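Local coordinates for protein CutA1 (Shewanella, PDB 3AHP) that probably takes part in tolerance to divalent metal ions, as a stable trimeric member of the CutA1 family with a GlnB-like fold, at residues Ile18-Leu31 against Pro69-Tyr81. Numbering follows the deposited sequence.
Sequences IACRIATALVEAKL and PAIEQLVITMHPY
The two helices that cover one face of the antiparallel sheet in the CutA1 subunit pack side by side here, Ile22 lying against Val75 and Met78, a worked example of two helices of the ferredoxin-like, GlnB-type fold meeting through mostly apolar side chains. Helices 18-28 and 69-78 run nearly antiparallel, at 152°, their axes 10.3 Å apart at closest approach. With chi1 of Ile22 at -59°, CG1 sits beside the backbone N and CG2 anti to it, which sends the branches to different partners. CG2 meets Val75 CG2 at 3.8 Å, the Val75 side chain standing roughly perpendicular to that of Ile22; the Met78 side chain lies alongside, pointing the opposite way, with its CB 3.7 Å from Ile22 CG1. Replacing Ile22 by an alanine would probably open a gap beside Val75 and leave the Met78 chain freer to move. The bend of Met78 at chi3 (59°) brings CE near Ile22 CG1 and the carbonyl O of Arg21, while its SD rests 3.8 Å from Ala25 CB. The sheet lies under the helix pair, where Ile22 touches Cys13 of strand 6-13 and Val75 touches Phe86 of strand 86-94. One turn after Ile22, Leu26 splits its methyls, CD1 lying 3.7 Å from Leu74 CD2 and CD2 against Val75 CG2. Beyond the Schellman motif at Lys30, Leu31 turns back toward helix 69-78, its CB 3.8 Å from Ile71 CG1 and its CD2 3.9 Å from Ala70 CB.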
loop_
_atom_site.group_PDB
_atom_site.type_symbol
_atom_site.label_atom_id
_atom_site.label_comp_id
_atom_site.label_asym_id
_atom_site.label_seq_id
_atom_site.Cartn_x
_atom_site.Cartn_y
_atom_site.Cartn_z
ATOM N N ILE B 18 -10.965 3.619 -17.041
ATOM C CA ILE B 18 -9.864 4.535 -17.098
ATOM C C ILE B 18 -8.583 3.885 -16.544
ATOM O O ILE B 18 -7.510 4.009 -17.129
ATOM C CB ILE B 18 -10.224 5.850 -16.379
ATOM C CG1 ILE B 18 -11.471 6.466 -17.030
ATOM C CG2 ILE B 18 -9.026 6.813 -16.356
ATOM C CD1 ILE B 18 -12.153 7.583 -16.214
ATOM N N ALA B 19 -8.700 3.187 -15.420
ATOM C CA ALA B 19 -7.537 2.547 -14.800
ATOM C C ALA B 19 -6.910 1.569 -15.782
ATOM O O ALA B 19 -5.689 1.568 -15.996
ATOM C CB ALA B 19 -7.935 1.838 -13.524
ATOM N N CYS B 20 -7.770 0.803 -16.439
ATOM C CA CYS B 20 -7.348 -0.140 -17.438
ATOM C C CYS B 20 -6.647 0.510 -18.621
ATOM O O CYS B 20 -5.645 0.008 -19.113
ATOM C CB CYS B 20 -8.527 -0.959 -17.920
ATOM S SG CYS B 20 -7.985 -2.354 -18.920
ATOM N N ARG B 21 -7.210 1.604 -19.104
ATOM C CA ARG B 21 -6.644 2.341 -20.205
ATOM C C ARG B 21 -5.240 2.864 -19.851
ATOM O O ARG B 21 -4.296 2.683 -20.614
ATOM C CB ARG B 21 -7.602 3.471 -20.588
ATOM C CG ARG B 21 -7.418 4.044 -21.992
ATOM C CD ARG B 21 -8.715 4.702 -22.520
ATOM N NE ARG B 21 -8.937 6.054 -21.987
ATOM C CZ ARG B 21 -10.041 6.442 -21.344
ATOM N NH1 ARG B 21 -11.045 5.581 -21.143
ATOM N NH2 ARG B 21 -10.135 7.688 -20.888
ATOM N N ILE B 22 -5.107 3.506 -18.696
ATOM C CA ILE B 22 -3.823 3.983 -18.221
ATOM C C ILE B 22 -2.863 2.837 -17.913
ATOM O O ILE B 22 -1.720 2.862 -18.360
ATOM C CB ILE B 22 -3.974 4.938 -17.004
ATOM C CG1 ILE B 22 -4.842 6.146 -17.388
ATOM C CG2 ILE B 22 -2.603 5.401 -16.496
ATOM C CD1 ILE B 22 -5.376 6.969 -16.222
ATOM N N ALA B 23 -3.312 1.827 -17.170
ATOM C CA ALA B 23 -2.501 0.600 -17.002
ATOM C C ALA B 23 -1.909 0.059 -18.320
ATOM O O ALA B 23 -0.697 -0.155 -18.422
ATOM C CB ALA B 23 -3.309 -0.499 -16.308
ATOM N N THR B 24 -2.780 -0.193 -19.297
ATOM C CA THR B 24 -2.380 -0.694 -20.607
ATOM C C THR B 24 -1.307 0.197 -21.261
ATOM O O THR B 24 -0.260 -0.283 -21.695
ATOM C CB THR B 24 -3.616 -0.893 -21.543
ATOM O OG1 THR B 24 -4.518 -1.829 -20.952
ATOM C CG2 THR B 24 -3.215 -1.421 -22.890
ATOM N N ALA B 25 -1.539 1.497 -21.279
ATOM C CA ALA B 25 -0.567 2.406 -21.838
ATOM C C ALA B 25 0.778 2.220 -21.132
ATOM O O ALA B 25 1.812 1.969 -21.756
ATOM C CB ALA B 25 -1.067 3.857 -21.727
ATOM N N LEU B 26 0.744 2.338 -19.814
ATOM C CA LEU B 26 1.923 2.186 -18.988
ATOM C C LEU B 26 2.663 0.907 -19.337
ATOM O O LEU B 26 3.879 0.912 -19.513
ATOM C CB LEU B 26 1.501 2.155 -17.521
ATOM C CG LEU B 26 1.927 3.339 -16.663
ATOM C CD1 LEU B 26 2.388 4.520 -17.498
ATOM C CD2 LEU B 26 0.815 3.706 -15.728
ATOM N N VAL B 27 1.927 -0.192 -19.439
ATOM C CA VAL B 27 2.566 -1.463 -19.708
ATOM C C VAL B 27 3.040 -1.617 -21.146
ATOM O O VAL B 27 4.200 -1.926 -21.371
ATOM C CB VAL B 27 1.785 -2.683 -19.139
ATOM C CG1 VAL B 27 2.160 -3.972 -19.847
ATOM C CG2 VAL B 27 2.085 -2.828 -17.663
ATOM N N GLU B 28 2.224 -1.231 -22.118
ATOM C CA GLU B 28 2.736 -1.224 -23.484
ATOM C C GLU B 28 3.817 -0.230 -23.887
ATOM O O GLU B 28 4.607 -0.517 -24.768
ATOM C CB GLU B 28 1.733 -1.622 -24.582
ATOM C CG GLU B 28 0.530 -0.750 -24.813
ATOM C CD GLU B 28 -0.202 -1.123 -26.119
ATOM O OE1 GLU B 28 0.338 -1.944 -26.896
ATOM O OE2 GLU B 28 -1.312 -0.602 -26.377
ATOM N N ALA B 29 3.990 0.823 -23.104
ATOM C CA ALA B 29 5.122 1.735 -23.290
ATOM C C ALA B 29 6.350 1.188 -22.599
ATOM O O ALA B 29 7.420 1.791 -22.646
ATOM C CB ALA B 29 4.790 3.135 -22.756
ATOM N N LYS B 30 6.160 0.077 -21.893
ATOM C CA LYS B 30 7.197 -0.505 -21.045
ATOM C C LYS B 30 7.766 0.514 -20.050
ATOM O O LYS B 30 8.972 0.534 -19.787
ATOM C CB LYS B 30 8.326 -1.084 -21.900
ATOM C CG LYS B 30 7.915 -2.226 -22.841
ATOM C CD LYS B 30 9.124 -2.669 -23.685
ATOM C CE LYS B 30 8.711 -3.284 -25.018
ATOM N NZ LYS B 30 8.565 -4.764 -24.944
ATOM N N LEU B 31 6.899 1.344 -19.475
ATOM C CA LEU B 31 7.322 2.240 -18.414
ATOM C C LEU B 31 7.175 1.600 -17.036
ATOM O O LEU B 31 7.988 1.805 -16.137
ATOM C CB LEU B 31 6.577 3.560 -18.519
ATOM C CG LEU B 31 7.091 4.333 -19.736
ATOM C CD1 LEU B 31 6.145 5.432 -20.179
ATOM C CD2 LEU B 31 8.507 4.880 -19.487
ATOM N N PRO B 69 9.763 10.128 -14.326
ATOM C CA PRO B 69 9.247 11.357 -14.945
ATOM C C PRO B 69 8.284 11.112 -16.116
ATOM O O PRO B 69 7.330 11.870 -16.296
ATOM C CB PRO B 69 10.521 12.075 -15.402
ATOM C CG PRO B 69 11.554 11.607 -14.438
ATOM C CD PRO B 69 11.234 10.152 -14.230
ATOM N N ALA B 70 8.497 10.031 -16.859
ATOM C CA ALA B 70 7.625 9.681 -17.965
ATOM C C ALA B 70 6.302 9.056 -17.491
ATOM O O ALA B 70 5.252 9.272 -18.100
ATOM C CB ALA B 70 8.346 8.754 -18.944
ATOM N N ILE B 71 6.367 8.259 -16.427
ATOM C CA ILE B 71 5.169 7.690 -15.821
ATOM C C ILE B 71 4.230 8.773 -15.276
ATOM O O ILE B 71 3.057 8.856 -15.658
ATOM C CB ILE B 71 5.526 6.682 -14.738
ATOM C CG1 ILE B 71 6.412 5.590 -15.354
ATOM C CG2 ILE B 71 4.249 6.078 -14.113
ATOM C CD1 ILE B 71 7.033 4.620 -14.357
ATOM N N GLU B 72 4.787 9.675 -14.482
ATOM C CA GLU B 72 4.023 10.805 -14.013
ATOM C C GLU B 72 3.399 11.571 -15.173
ATOM O O GLU B 72 2.206 11.891 -15.150
ATOM C CB GLU B 72 4.911 11.741 -13.230
ATOM C CG GLU B 72 4.189 12.969 -12.813
ATOM C CD GLU B 72 5.051 13.884 -12.019
ATOM O OE1 GLU B 72 5.591 14.828 -12.629
ATOM O OE2 GLU B 72 5.227 13.631 -10.800
ATOM N N GLN B 73 4.232 11.927 -16.148
ATOM C CA GLN B 73 3.769 12.632 -17.326
ATOM C C GLN B 73 2.619 11.901 -18.014
ATOM O O GLN B 73 1.542 12.445 -18.164
ATOM C CB GLN B 73 4.929 12.885 -18.295
ATOM C CG GLN B 73 4.672 14.015 -19.295
ATOM C CD GLN B 73 4.121 15.268 -18.624
ATOM O OE1 GLN B 73 2.920 15.537 -18.684
ATOM N NE2 GLN B 73 4.981 15.990 -17.919
ATOM N N LEU B 74 2.804 10.627 -18.307
ATOM C CA LEU B 74 1.754 9.831 -18.914
ATOM C C LEU B 74 0.489 9.733 -18.043
ATOM O O LEU B 74 -0.628 9.956 -18.529
ATOM C CB LEU B 74 2.277 8.437 -19.297
ATOM C CG LEU B 74 1.352 7.556 -20.144
ATOM C CD1 LEU B 74 0.819 8.344 -21.317
ATOM C CD2 LEU B 74 2.065 6.323 -20.663
ATOM N N VAL B 75 0.648 9.369 -16.774
ATOM C CA VAL B 75 -0.516 9.133 -15.943
ATOM C C VAL B 75 -1.286 10.435 -15.740
ATOM O O VAL B 75 -2.499 10.491 -15.998
ATOM C CB VAL B 75 -0.182 8.467 -14.582
ATOM C CG1 VAL B 75 -1.421 8.427 -13.693
ATOM C CG2 VAL B 75 0.348 7.052 -14.797
ATOM N N ILE B 76 -0.567 11.496 -15.374
ATOM C CA ILE B 76 -1.204 12.772 -15.076
ATOM C C ILE B 76 -2.004 13.276 -16.279
ATOM O O ILE B 76 -3.149 13.686 -16.123
ATOM C CB ILE B 76 -0.175 13.847 -14.610
ATOM C CG1 ILE B 76 0.025 13.794 -13.094
ATOM C CG2 ILE B 76 -0.634 15.243 -15.004
ATOM C CD1 ILE B 76 0.039 12.394 -12.522
ATOM N N THR B 77 -1.420 13.218 -17.475
ATOM C CA THR B 77 -2.124 13.671 -18.670
ATOM C C THR B 77 -3.300 12.820 -19.170
ATOM O O THR B 77 -4.269 13.348 -19.715
ATOM C CB THR B 77 -1.192 14.169 -19.835
ATOM O OG1 THR B 77 -1.563 13.530 -21.056
ATOM C CG2 THR B 77 0.266 13.940 -19.559
ATOM N N MET B 78 -3.249 11.517 -18.929
ATOM C CA MET B 78 -4.377 10.641 -19.252
ATOM C C MET B 78 -5.510 10.734 -18.249
ATOM O O MET B 78 -6.641 10.420 -18.568
ATOM C CB MET B 78 -3.922 9.188 -19.375
ATOM C CG MET B 78 -2.929 8.976 -20.488
ATOM S SD MET B 78 -2.616 7.250 -20.889
ATOM C CE MET B 78 -4.261 6.644 -21.328
ATOM N N HIS B 79 -5.189 11.086 -17.014
ATOM C CA HIS B 79 -6.182 11.223 -15.969
ATOM C C HIS B 79 -7.107 12.408 -16.246
ATOM O O HIS B 79 -6.657 13.452 -16.724
ATOM C CB HIS B 79 -5.474 11.416 -14.629
ATOM C CG HIS B 79 -6.340 11.148 -13.439
ATOM N ND1 HIS B 79 -6.242 9.992 -12.692
ATOM C CD2 HIS B 79 -7.304 11.896 -12.851
ATOM C CE1 HIS B 79 -7.096 10.048 -11.688
ATOM N NE2 HIS B 79 -7.750 11.191 -11.761
ATOM N N PRO B 80 -8.395 12.270 -15.887
ATOM C CA PRO B 80 -9.328 13.343 -16.225
ATOM C C PRO B 80 -9.247 14.547 -15.300
ATOM O O PRO B 80 -9.625 15.640 -15.721
ATOM C CB PRO B 80 -10.717 12.692 -16.138
ATOM C CG PRO B 80 -10.530 11.341 -15.585
ATOM C CD PRO B 80 -9.064 10.980 -15.644
ATOM N N TYR B 81 -8.773 14.359 -14.063
ATOM C CA TYR B 81 -8.625 15.471 -13.121
ATOM C C TYR B 81 -7.282 16.199 -13.288
ATOM O O TYR B 81 -6.264 15.577 -13.552
ATOM C CB TYR B 81 -8.716 15.015 -11.676
ATOM C CG TYR B 81 -9.899 14.179 -11.288
ATOM C CD1 TYR B 81 -9.792 13.292 -10.221
ATOM C CD2 TYR B 81 -11.140 14.336 -11.897
ATOM C CE1 TYR B 81 -10.844 12.526 -9.819
ATOM C CE2 TYR B 81 -12.235 13.578 -11.483
ATOM C CZ TYR B 81 -12.072 12.674 -10.432
ATOM O OH TYR B 81 -13.107 11.861 -10.003
#